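Local coordinates for protein putative RnfG subunit of electron transport complex (Thermotoga maritima, PDB 3DCZ) that probably serves as the FMN-binding subunit of a membrane complex that couples electron transfer to translocation of ions across the membrane, at residues G55-V60 and L70-E75. Numbering follows the deposited sequence.
Sequences GIETVV and LGPLYE
Where Val59 pairs with Gly71, the beta hairpin of strands 59-64 and 67-77 reaches its last hydrogen-bonded pair before the two strands part, a worked example of how side chains take over once a ladder ends. Val59 N donates to Gly71 O at 3.0 Å, approaching from above the carbonyl plane, while Gly71 N returns a short bond of 2.6 Å to Val59 O, almost in line with that carbonyl. The same two acceptors also receive CA-H groups, those of Thr58 and Leu70. Next in register, Val60 and Leu70 form a non-hydrogen-bonded pair whose side chains diverge, although Val60 CG2 still meets Leu70 CD2 at 4.0 Å. Thr58 CG2 meets Leu70 CB at 3.9 Å, the two side chains crossing at a slant; Thr58 OG1 is instead bonded to Lys24.

At Gly71 the chain turns a corner, and the peptide bond to Pro72 is cis. The ring of Pro72 packs against the backbone of segment 55-60 through close contacts of ring carbons with carbonyl oxygens: CD lies a tight 3.0 Å from Glu57 O, and CG 3.5 Å from Gly55 O. Glu57, bent at chi2 (-84°) where CD is placed, has OE2 3.5 Å from Pro72 CG. Tyr74 reaches back to Gly55 with its phenol. Its CG sits beside its own backbone N (chi1 -61°), and OH donates to Gly55 O at 2.6 Å, in the carbonyl plane. Pro72 CB lies over one face of this ring, offset toward the rim, and Val51 and Thr54 of helix 44-54 touch Tyr74 as well. Gly55, with phi 127°, makes the turn out of that helix. Because Lys24 NZ bonds to Tyr74 OH as well as to Ile56 O and Thr58 OG1, the ammonium probably polarises the phenol and strengthens its donation to Gly55, tying helix end to hairpin.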
ATOM      1  N   GLY A  55      10.258 -15.189  -3.371  1.00 16.39           N
ATOM      2  CA  GLY A  55      10.674 -14.910  -4.724  1.00 19.12           C
ATOM      3  C   GLY A  55      10.685 -13.413  -4.946  1.00 18.28           C
ATOM      4  O   GLY A  55       9.708 -12.733  -4.638  1.00 18.09           O
ATOM      5  N   ILE A  56      11.798 -12.890  -5.464  1.00 18.27           N
ATOM      6  CA  ILE A  56      11.957 -11.453  -5.660  1.00 18.15           C
ATOM      7  C   ILE A  56      11.398 -10.993  -7.007  1.00 16.19           C
ATOM      8  O   ILE A  56      11.276  -9.795  -7.252  1.00 16.80           O
ATOM      9  CB  ILE A  56      13.465 -11.041  -5.541  1.00 22.20           C
ATOM     10  CG1 ILE A  56      13.655  -9.526  -5.363  1.00 22.06           C
ATOM     11  CG2 ILE A  56      14.221 -11.499  -6.786  1.00 24.34           C
ATOM     12  CD1 ILE A  56      12.869  -8.774  -4.332  1.00 28.86           C
ATOM     13  N   GLU A  57      11.041 -11.936  -7.877  1.00 16.04           N
ATOM     14  CA  GLU A  57      10.414 -11.583  -9.136  1.00 16.80           C
ATOM     15  C   GLU A  57       9.123 -10.810  -8.911  1.00 16.99           C
ATOM     16  O   GLU A  57       8.558 -10.839  -7.823  1.00 17.26           O
ATOM     17  CB  GLU A  57      10.091 -12.840  -9.940  1.00 17.05           C
ATOM     18  CG  GLU A  57       8.818 -13.581  -9.538  1.00 16.13           C
ATOM     19  CD  GLU A  57       8.935 -14.545  -8.379  1.00 18.80           C
ATOM     20  OE1 GLU A  57      10.024 -14.728  -7.828  1.00 20.51           O
ATOM     21  OE2 GLU A  57       7.890 -15.153  -8.062  1.00 24.00           O
ATOM     22  N   THR A  58       8.707 -10.094  -9.942  1.00 13.22           N
ATOM     23  CA  THR A  58       7.369  -9.477  -9.967  1.00 13.36           C
ATOM     24  C   THR A  58       6.577 -10.150 -11.069  1.00 14.70           C
ATOM     25  O   THR A  58       7.019 -10.185 -12.208  1.00 14.48           O
ATOM     26  CB  THR A  58       7.429  -7.949 -10.143  1.00 13.92           C
ATOM     27  OG1 THR A  58       8.089  -7.380  -8.994  1.00 16.96           O
ATOM     28  CG2 THR A  58       6.046  -7.331 -10.271  1.00 17.32           C
ATOM     29  N   VAL A  59       5.423 -10.688 -10.673  1.00 12.56           N
ATOM     30  CA  VAL A  59       4.509 -11.399 -11.558  0.50 14.09           C
ATOM     31  C   VAL A  59       3.097 -10.824 -11.425  1.00 13.51           C
ATOM     32  O   VAL A  59       2.745 -10.281 -10.390  1.00 16.96           O
ATOM     33  CB  VAL A  59       4.495 -12.897 -11.230  0.50 15.91           C
ATOM     34  CG1 VAL A  59       5.827 -13.507 -11.585  0.50 16.08           C
ATOM     35  CG2 VAL A  59       4.170 -13.120  -9.738  0.50 14.96           C
ATOM     36  N   VAL A  60       2.304 -10.910 -12.488  1.00 12.63           N
ATOM     37  CA  VAL A  60       0.893 -10.503 -12.383  1.00 11.22           C
ATOM     38  C   VAL A  60       0.097 -11.535 -11.571  1.00 13.33           C
ATOM     39  O   VAL A  60       0.078 -12.750 -11.903  1.00 13.95           O
ATOM     40  CB  VAL A  60       0.243 -10.337 -13.745  1.00 11.18           C
ATOM     41  CG1 VAL A  60      -1.280 -10.058 -13.595  1.00 13.43           C
ATOM     42  CG2 VAL A  60       0.965  -9.228 -14.556  1.00 12.28           C
ATOM     43  N   LEU A  70       0.037  -7.018  -8.651  1.00 13.64           N
ATOM     44  CA  LEU A  70       1.299  -7.689  -8.898  1.00 14.15           C
ATOM     45  C   LEU A  70       1.769  -8.434  -7.675  1.00 14.98           C
ATOM     46  O   LEU A  70       1.684  -7.932  -6.554  1.00 15.82           O
ATOM     47  CB  LEU A  70       2.319  -6.644  -9.297  1.00 13.78           C
ATOM     48  CG  LEU A  70       1.967  -5.802 -10.512  1.00 13.84           C
ATOM     49  CD1 LEU A  70       2.908  -4.589 -10.640  1.00 16.72           C
ATOM     50  CD2 LEU A  70       2.086  -6.651 -11.773  1.00 16.13           C
ATOM     51  N   GLY A  71       2.283  -9.635  -7.889  1.00 14.10           N
ATOM     52  CA  GLY A  71       2.784 -10.454  -6.780  1.00 15.93           C
ATOM     53  C   GLY A  71       4.268 -10.721  -6.945  1.00 16.75           C
ATOM     54  O   GLY A  71       4.943 -10.103  -7.761  1.00 16.51           O
ATOM     55  N   PRO A  72       4.799 -11.660  -6.160  1.00 16.75           N
ATOM     56  CA  PRO A  72       4.098 -12.466  -5.189  1.00 18.18           C
ATOM     57  C   PRO A  72       3.421 -11.707  -4.078  1.00 16.14           C
ATOM     58  O   PRO A  72       3.783 -10.574  -3.766  1.00 18.58           O
ATOM     59  CB  PRO A  72       5.243 -13.299  -4.548  1.00 20.72           C
ATOM     60  CG  PRO A  72       6.317 -13.282  -5.493  1.00 18.95           C
ATOM     61  CD  PRO A  72       6.235 -11.991  -6.233  1.00 17.84           C
ATOM     62  N   LEU A  73       2.437 -12.364  -3.466  1.00 15.96           N
ATOM     63  CA  LEU A  73       1.852 -11.875  -2.229  1.00 13.92           C
ATOM     64  C   LEU A  73       2.873 -12.236  -1.143  1.00 15.48           C
ATOM     65  O   LEU A  73       3.063 -13.414  -0.840  1.00 17.58           O
ATOM     66  CB  LEU A  73       0.525 -12.602  -1.987  1.00 14.85           C
ATOM     67  CG  LEU A  73      -0.165 -12.230  -0.688  1.00 16.37           C
ATOM     68  CD1 LEU A  73      -0.442 -10.737  -0.609  1.00 16.32           C
ATOM     69  CD2 LEU A  73      -1.437 -13.030  -0.534  1.00 24.09           C
ATOM     70  N   TYR A  74       3.537 -11.256  -0.556  1.00 13.00           N
ATOM     71  CA  TYR A  74       4.478 -11.506   0.530  1.00 13.50           C
ATOM     72  C   TYR A  74       3.731 -11.439   1.858  1.00 14.73           C
ATOM     73  O   TYR A  74       2.994 -10.476   2.111  1.00 13.82           O
ATOM     74  CB  TYR A  74       5.581 -10.445   0.547  1.00 14.70           C
ATOM     75  CG  TYR A  74       6.391 -10.428  -0.718  1.00 14.04           C
ATOM     76  CD1 TYR A  74       7.364 -11.385  -0.965  1.00 16.81           C
ATOM     77  CD2 TYR A  74       6.183  -9.452  -1.670  1.00 17.24           C
ATOM     78  CE1 TYR A  74       8.130 -11.355  -2.142  1.00 14.29           C
ATOM     79  CE2 TYR A  74       6.924  -9.416  -2.848  1.00 13.99           C
ATOM     80  CZ  TYR A  74       7.906 -10.360  -3.083  1.00 13.35           C
ATOM     81  OH  TYR A  74       8.670 -10.379  -4.264  1.00 16.84           O
ATOM     82  N   GLU A  75       3.930 -12.455   2.694  1.00 13.20           N
ATOM     83  CA  GLU A  75       3.267 -12.568   3.982  1.00 13.02           C
ATOM     84  C   GLU A  75       4.241 -12.438   5.123  1.00 14.99           C
ATOM     85  O   GLU A  75       5.356 -12.978   5.056  1.00 12.75           O
ATOM     86  CB  GLU A  75       2.666 -13.938   4.113  1.00 13.07           C
ATOM     87  CG  GLU A  75       1.616 -14.262   3.065  1.00 15.40           C
ATOM     88  CD  GLU A  75       0.966 -15.598   3.333  1.00 19.27           C
ATOM     89  OE1 GLU A  75       0.025 -15.624   4.142  1.00 18.13           O
ATOM     90  OE2 GLU A  75       1.403 -16.619   2.783  1.00 19.09           O
TER